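Local coordinates for protein putative succinylglutamate desuccinylase / aspartoacylase (Shewanella amazonensis, PDB 3FMC) that is probably a zinc-dependent hydrolase of the succinylglutamate desuccinylase/aspartoacylase family, thought to act on ester bonds though its substrate is not established, at residues C[36-42]-C[69-75]; C[340-346]-C[357-363]. One frame throughout, in Å; residues are numbered along the deposited sequence.

Interaction 1 of 2, residues C[36-42]-C[69-75]; sequences VYIQANV and ISLVPLA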
loop_
_atom_site.group_PDB
_atom_site.type_symbol
_atom_site.label_atom_id
_atom_site.label_comp_id
_atom_site.label_asym_id
_atom_site.label_seq_id
_atom_site.Cartn_x
_atom_site.Cartn_y
_atom_site.Cartn_z
ATOM N N VAL C 36 -26.649 18.335 19.886
ATOM C CA VAL C 36 -26.169 17.051 19.356
ATOM C C VAL C 36 -25.096 17.311 18.294
ATOM O O VAL C 36 -25.231 18.207 17.429
ATOM C CB VAL C 36 -27.305 16.265 18.699
ATOM C CG1 VAL C 36 -26.860 14.850 18.290
ATOM C CG2 VAL C 36 -28.554 16.206 19.668
ATOM N N TYR C 37 -24.061 16.503 18.372
ATOM C CA TYR C 37 -22.970 16.494 17.400
ATOM C C TYR C 37 -22.860 15.080 16.815
ATOM O O TYR C 37 -22.752 14.119 17.562
ATOM C CB TYR C 37 -21.669 16.908 18.036
ATOM C CG TYR C 37 -20.474 16.766 17.113
ATOM C CD1 TYR C 37 -20.076 17.803 16.267
ATOM C CD2 TYR C 37 -19.740 15.585 17.090
ATOM C CE1 TYR C 37 -18.941 17.636 15.409
ATOM C CE2 TYR C 37 -18.629 15.430 16.260
ATOM C CZ TYR C 37 -18.240 16.478 15.413
ATOM O OH TYR C 37 -17.154 16.354 14.571
ATOM N N ILE C 38 -22.939 14.984 15.486
ATOM C CA ILE C 38 -22.918 13.689 14.760
ATOM C C ILE C 38 -21.819 13.765 13.703
ATOM O O ILE C 38 -21.743 14.752 12.968
ATOM C CB ILE C 38 -24.265 13.397 14.066
ATOM C CG1 ILE C 38 -25.415 13.581 15.072
ATOM C CG2 ILE C 38 -24.265 12.003 13.407
ATOM C CD1 ILE C 38 -26.834 13.285 14.503
ATOM N N GLN C 39 -20.977 12.738 13.650
ATOM C CA GLN C 39 -19.936 12.650 12.610
ATOM C C GLN C 39 -19.902 11.260 11.993
ATOM O O GLN C 39 -20.351 10.297 12.586
ATOM C CB GLN C 39 -18.544 13.044 13.124
ATOM C CG GLN C 39 -17.961 12.122 14.182
ATOM C CD GLN C 39 -16.629 12.546 14.678
ATOM O OE1 GLN C 39 -16.299 13.723 14.673
ATOM N NE2 GLN C 39 -15.827 11.575 15.095
ATOM N N ALA C 40 -19.333 11.181 10.790
ATOM C CA ALA C 40 -19.225 9.938 10.045
ATOM C C ALA C 40 -17.915 9.915 9.272
ATOM O O ALA C 40 -17.416 10.978 8.853
ATOM C CB ALA C 40 -20.364 9.812 9.008
ATOM N N ASN C 41 -17.460 8.697 9.015
ATOM C CA ASN C 41 -16.405 8.389 7.994
ATOM C C ASN C 41 -15.014 8.870 8.431
ATOM O O ASN C 41 -14.176 9.302 7.599
ATOM C CB ASN C 41 -16.858 8.993 6.628
ATOM C CG ASN C 41 -16.289 8.300 5.368
ATOM O OD1 ASN C 41 -16.503 8.815 4.252
ATOM N ND2 ASN C 41 -15.630 7.148 5.509
ATOM N N VAL C 42 -14.779 8.838 9.748
ATOM C CA VAL C 42 -13.445 9.095 10.286
ATOM C C VAL C 42 -12.532 7.976 9.760
ATOM O O VAL C 42 -11.353 8.214 9.410
ATOM C CB VAL C 42 -13.448 9.248 11.842
ATOM C CG1 VAL C 42 -12.006 9.183 12.435
ATOM C CG2 VAL C 42 -14.057 10.624 12.260
ATOM N N ILE C 69 -28.515 20.636 16.280
ATOM C CA ILE C 69 -27.894 19.397 15.758
ATOM C C ILE C 69 -26.847 19.797 14.708
ATOM O O ILE C 69 -27.189 20.513 13.776
ATOM C CB ILE C 69 -28.898 18.455 15.087
ATOM C CG1 ILE C 69 -30.032 18.054 16.047
ATOM C CG2 ILE C 69 -28.154 17.170 14.531
ATOM C CD1 ILE C 69 -31.124 17.154 15.406
ATOM N N SER C 70 -25.592 19.375 14.906
ATOM C CA SER C 70 -24.474 19.598 13.945
ATOM C C SER C 70 -24.063 18.259 13.385
ATOM O O SER C 70 -23.958 17.297 14.141
ATOM C CB SER C 70 -23.294 20.242 14.608
ATOM O OG SER C 70 -23.635 21.577 14.919
ATOM N N LEU C 71 -23.902 18.175 12.071
ATOM C CA LEU C 71 -23.556 16.912 11.430
ATOM C C LEU C 71 -22.339 17.118 10.535
ATOM O O LEU C 71 -22.262 18.081 9.759
ATOM C CB LEU C 71 -24.718 16.291 10.642
ATOM C CG LEU C 71 -26.101 16.251 11.342
ATOM C CD1 LEU C 71 -26.938 17.590 11.060
ATOM C CD2 LEU C 71 -26.813 14.993 10.919
ATOM N N VAL C 72 -21.407 16.180 10.676
ATOM C CA VAL C 72 -20.109 16.222 9.984
ATOM C C VAL C 72 -19.887 14.911 9.204
ATOM O O VAL C 72 -19.283 13.981 9.710
ATOM C CB VAL C 72 -18.943 16.515 10.967
ATOM C CG1 VAL C 72 -17.579 16.737 10.197
ATOM C CG2 VAL C 72 -19.237 17.736 11.863
ATOM N N PRO C 73 -20.426 14.833 7.989
ATOM C CA PRO C 73 -20.155 13.686 7.110
ATOM C C PRO C 73 -18.734 13.903 6.544
ATOM O O PRO C 73 -18.164 15.003 6.665
ATOM C CB PRO C 73 -21.199 13.816 6.010
ATOM C CG PRO C 73 -21.428 15.322 5.925
ATOM C CD PRO C 73 -21.279 15.853 7.336
ATOM N N LEU C 74 -18.149 12.861 5.969
ATOM C CA LEU C 74 -16.864 12.996 5.293
ATOM C C LEU C 74 -15.829 13.611 6.204
ATOM O O LEU C 74 -15.061 14.520 5.818
ATOM C CB LEU C 74 -17.061 13.805 3.988
ATOM C CG LEU C 74 -18.086 13.300 2.977
ATOM C CD1 LEU C 74 -18.476 14.368 1.949
ATOM C CD2 LEU C 74 -17.673 11.973 2.289
ATOM N N ALA C 75 -15.787 13.079 7.416
ATOM C CA ALA C 75 -14.996 13.718 8.481
ATOM C C ALA C 75 -13.461 13.548 8.377
ATOM O O ALA C 75 -12.740 14.170 9.137
ATOM C CB ALA C 75 -15.484 13.302 9.897
HETATM O O HOH W 1 -24.940 21.120 17.696
#
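Ile38, Val72 and Ala75 bury the most surface where strands 36-40 and 69-72 run side by side in parallel. Ile38 bonds through both backbone groups: its N donates to Ser70 O (2.9 Å) and its O accepts from Val72 N (2.7 Å). Its branched side chain, a shape suited to extended backbone, lies on the sheet face shared with Ile69 and Leu71. There Ile38 CD1 comes within 4.1 Å of Ile69 CG2 and 4.0 Å of Leu71 CD2, and Leu56 of helix 48-60 packs over it. Val72 belongs to the other face, where its CG2 meets Tyr37 CE1 at 3.6 Å; Tyr37 OH in turn donates to Gln39 OE1 (2.8 Å), which satisfies the phenol in a buried place. Val72 O receives Ala40 N at 3.0 Å. Beyond the strands, Leu74 takes a left-handed backbone conformation, and Ala75 N then reaches Ala40 O (3.0 Å). The small methyl of Ala75 fits close to segment 36-42, its CB 3.8 Å from Val42 CG2. With helix 48-60 linking them and packing on the face of Ile38, the strands form a beta-alpha-beta unit, the building block of the alpha/beta catalytic domain in zinc carboxypeptidase-like enzymes.

Interaction 2 of 2, residues C[340-346]-C[357-363]; sequences DGVPILH and ELYKVMT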
loop_
_atom_site.group_PDB
_atom_site.type_symbol
_atom_site.label_atom_id
_atom_site.label_comp_id
_atom_site.label_asym_id
_atom_site.label_seq_id
_atom_site.Cartn_x
_atom_site.Cartn_y
_atom_site.Cartn_z
ATOM N N ASP C 340 -19.795 -20.244 23.256
ATOM C CA ASP C 340 -21.057 -19.776 22.691
ATOM C C ASP C 340 -20.977 -18.241 22.663
ATOM O O ASP C 340 -20.432 -17.611 23.569
ATOM C CB ASP C 340 -22.238 -20.118 23.575
ATOM C CG ASP C 340 -22.501 -21.631 23.699
ATOM O OD1 ASP C 340 -21.821 -22.465 23.054
ATOM O OD2 ASP C 340 -23.407 -21.927 24.491
ATOM N N GLY C 341 -21.521 -17.651 21.622
ATOM C CA GLY C 341 -21.521 -16.216 21.496
ATOM C C GLY C 341 -22.198 -15.809 20.224
ATOM O O GLY C 341 -22.796 -16.647 19.512
ATOM N N VAL C 342 -22.116 -14.504 19.948
ATOM C CA VAL C 342 -22.693 -13.909 18.746
ATOM C C VAL C 342 -21.587 -13.263 17.894
ATOM O O VAL C 342 -21.045 -12.255 18.304
ATOM C CB VAL C 342 -23.716 -12.787 19.076
ATOM C CG1 VAL C 342 -24.325 -12.255 17.781
ATOM C CG2 VAL C 342 -24.870 -13.331 19.937
ATOM N N PRO C 343 -21.257 -13.866 16.756
ATOM C CA PRO C 343 -20.287 -13.249 15.841
ATOM C C PRO C 343 -20.858 -11.927 15.346
ATOM O O PRO C 343 -22.010 -11.890 14.872
ATOM C CB PRO C 343 -20.148 -14.290 14.718
ATOM C CG PRO C 343 -21.335 -15.098 14.797
ATOM C CD PRO C 343 -21.743 -15.157 16.236
ATOM N N ILE C 344 -20.101 -10.842 15.547
ATOM C CA ILE C 344 -20.528 -9.488 15.133
ATOM C C ILE C 344 -19.978 -9.127 13.763
ATOM O O ILE C 344 -20.650 -8.523 12.909
ATOM C CB ILE C 344 -20.092 -8.426 16.205
ATOM C CG1 ILE C 344 -20.775 -8.703 17.557
ATOM C CG2 ILE C 344 -20.348 -7.006 15.732
ATOM C CD1 ILE C 344 -22.326 -8.810 17.476
ATOM N N LEU C 345 -18.731 -9.520 13.536
ATOM C CA LEU C 345 -18.061 -9.133 12.299
ATOM C C LEU C 345 -16.978 -10.159 11.993
ATOM O O LEU C 345 -16.498 -10.867 12.896
ATOM C CB LEU C 345 -17.464 -7.709 12.454
ATOM C CG LEU C 345 -16.447 -7.453 13.580
ATOM C CD1 LEU C 345 -15.007 -7.856 13.117
ATOM C CD2 LEU C 345 -16.381 -6.033 14.119
ATOM N N HIS C 346 -16.602 -10.208 10.726
ATOM C CA HIS C 346 -15.518 -11.048 10.274
ATOM C C HIS C 346 -14.667 -10.321 9.229
ATOM O O HIS C 346 -15.071 -9.326 8.606
ATOM C CB HIS C 346 -16.011 -12.444 9.798
ATOM C CG HIS C 346 -16.745 -12.468 8.484
ATOM N ND1 HIS C 346 -16.151 -12.146 7.273
ATOM C CD2 HIS C 346 -18.005 -12.875 8.185
ATOM C CE1 HIS C 346 -17.025 -12.322 6.299
ATOM N NE2 HIS C 346 -18.149 -12.794 6.816
ATOM N N GLU C 357 -7.029 -11.696 12.187
ATOM C CA GLU C 357 -8.249 -11.682 13.002
ATOM C C GLU C 357 -9.428 -12.097 12.126
ATOM O O GLU C 357 -9.827 -11.385 11.204
ATOM C CB GLU C 357 -8.472 -10.325 13.609
ATOM C CG GLU C 357 -9.692 -10.238 14.559
ATOM C CD GLU C 357 -10.057 -8.800 14.870
ATOM O OE1 GLU C 357 -9.353 -8.107 15.645
ATOM O OE2 GLU C 357 -11.075 -8.367 14.332
ATOM N N LEU C 358 -9.975 -13.260 12.422
ATOM C CA LEU C 358 -11.089 -13.814 11.644
ATOM C C LEU C 358 -12.448 -13.245 12.048
ATOM O O LEU C 358 -13.211 -12.850 11.178
ATOM C CB LEU C 358 -11.130 -15.349 11.712
ATOM C CG LEU C 358 -10.214 -16.134 10.794
ATOM C CD1 LEU C 358 -10.223 -17.619 11.235
ATOM C CD2 LEU C 358 -10.633 -15.973 9.305
ATOM N N TYR C 359 -12.745 -13.207 13.333
ATOM C CA TYR C 359 -14.009 -12.679 13.824
ATOM C C TYR C 359 -13.849 -11.953 15.130
ATOM O O TYR C 359 -12.871 -12.164 15.822
ATOM C CB TYR C 359 -14.991 -13.844 14.141
ATOM C CG TYR C 359 -15.774 -14.499 12.994
ATOM C CD1 TYR C 359 -15.195 -15.460 12.177
ATOM C CD2 TYR C 359 -17.126 -14.224 12.799
ATOM C CE1 TYR C 359 -15.884 -16.081 11.164
ATOM C CE2 TYR C 359 -17.845 -14.859 11.821
ATOM C CZ TYR C 359 -17.236 -15.795 11.002
ATOM O OH TYR C 359 -17.928 -16.424 10.001
ATOM N N LYS C 360 -14.789 -11.045 15.411
ATOM C CA LYS C 360 -15.022 -10.531 16.763
ATOM C C LYS C 360 -16.408 -11.087 17.190
ATOM O O LYS C 360 -17.380 -11.062 16.412
ATOM C CB LYS C 360 -14.924 -9.035 16.874
ATOM C CG LYS C 360 -13.492 -8.526 16.704
ATOM C CD LYS C 360 -13.487 -7.039 16.988
ATOM C CE LYS C 360 -12.204 -6.447 16.734
ATOM N NZ LYS C 360 -12.304 -5.059 17.257
ATOM N N VAL C 361 -16.438 -11.625 18.405
ATOM C CA VAL C 361 -17.581 -12.338 18.940
ATOM C C VAL C 361 -17.989 -11.856 20.319
ATOM O O VAL C 361 -17.165 -11.777 21.222
ATOM C CB VAL C 361 -17.222 -13.864 19.034
ATOM C CG1 VAL C 361 -18.417 -14.685 19.556
ATOM C CG2 VAL C 361 -16.752 -14.363 17.682
HETATM N N MSE C 362 -19.271 -11.477 20.496
HETATM C CA MSE C 362 -19.750 -11.145 21.836
HETATM C C MSE C 362 -20.069 -12.452 22.542
HETATM O O MSE C 362 -20.720 -13.333 21.957
HETATM C CB MSE C 362 -21.040 -10.300 21.785
HETATM C CG MSE C 362 -20.802 -8.986 21.167
HETATM SE SE MSE C 362 -22.413 -7.857 21.302
HETATM C CE MSE C 362 -21.790 -6.320 20.297
ATOM N N THR C 363 -19.547 -12.599 23.742
ATOM C CA THR C 363 -19.799 -13.747 24.569
ATOM C C THR C 363 -20.506 -13.242 25.853
ATOM O O THR C 363 -20.523 -12.021 26.169
ATOM C CB THR C 363 -18.490 -14.482 24.951
ATOM O OG1 THR C 363 -17.697 -13.655 25.814
ATOM C CG2 THR C 363 -17.716 -14.863 23.683
#
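Strands 341-346 and 357-363 pair antiparallel, and a shift of register gives their side chains uneven roles. Val342 and Met362 make a regular hydrogen-bonded pair, with Val342 N to Met362 O at 2.7 Å and Met362 N to Val342 O at 2.9 Å. Next, Ile344 N donates to Lys360 O (2.9 Å), but Lys360 N donates to Leu345 O (3.0 Å), so two residues face one. The extra residue, Ile344, has a nearly helical backbone (phi -95°, psi -40°) and its CA-to-CB bond points toward the partner strand. With chi1 and chi2 both m, its CG1 lies 3.6 Å from Met362 CG. Met362, a selenomethionine, is m at chi1 and then extended; this long, flexible apolar chain reaches Tyr198 and Leu200 of strand 198-202. Leu345, p at both chi angles, brings CD1 to 3.9 Å from Lys360 CB, whereas Lys360, extended beyond chi1, leads its charged end away from the contact.

Tyr359 lies on the other face with Pro343 and His346. Its m rotamer lays the ring beneath His346 CB, which sits 3.5 Å from the ring centroid in a CH-pi contact, while Pro343 CB touches Tyr359 CD2 at 3.6 Å. A proline, with no N-H to donate, suits position 343, because its non-hydrogen-bonded pairing with Val361 needs none toward the partner strand. His346, p at chi1, stacks its ring on Tyr303, and Tyr359 OH bonds to Gly305 O. Ile344 and Leu345 opposite Lys360 thus form a classic beta bulge in an antiparallel strand pair of a mixed sheet.

In the fold
Following the chain from its N terminus, interaction 1 comes first: segments 36-42 and 69-75 close a loop of 26 residues that carries helix 48-60, within the catalytic domain. The chain then passes through several helices and further strands before interaction 2, where only ten residues, including the short strand 351-352, separate segments 340-346 and 357-363. The two loops therefore follow in series, neither nested nor crossed. The centres of interactions 1 and 2 are about 28 Å apart, on opposite sides of the chain's centre. The nearest atoms of interactions 1 and 2 are about 15 Å apart. One mixed sheet reaches both: strand 36-40 also pairs with 167-174, which leads through 237-243 and 176-184 to strand 341-346.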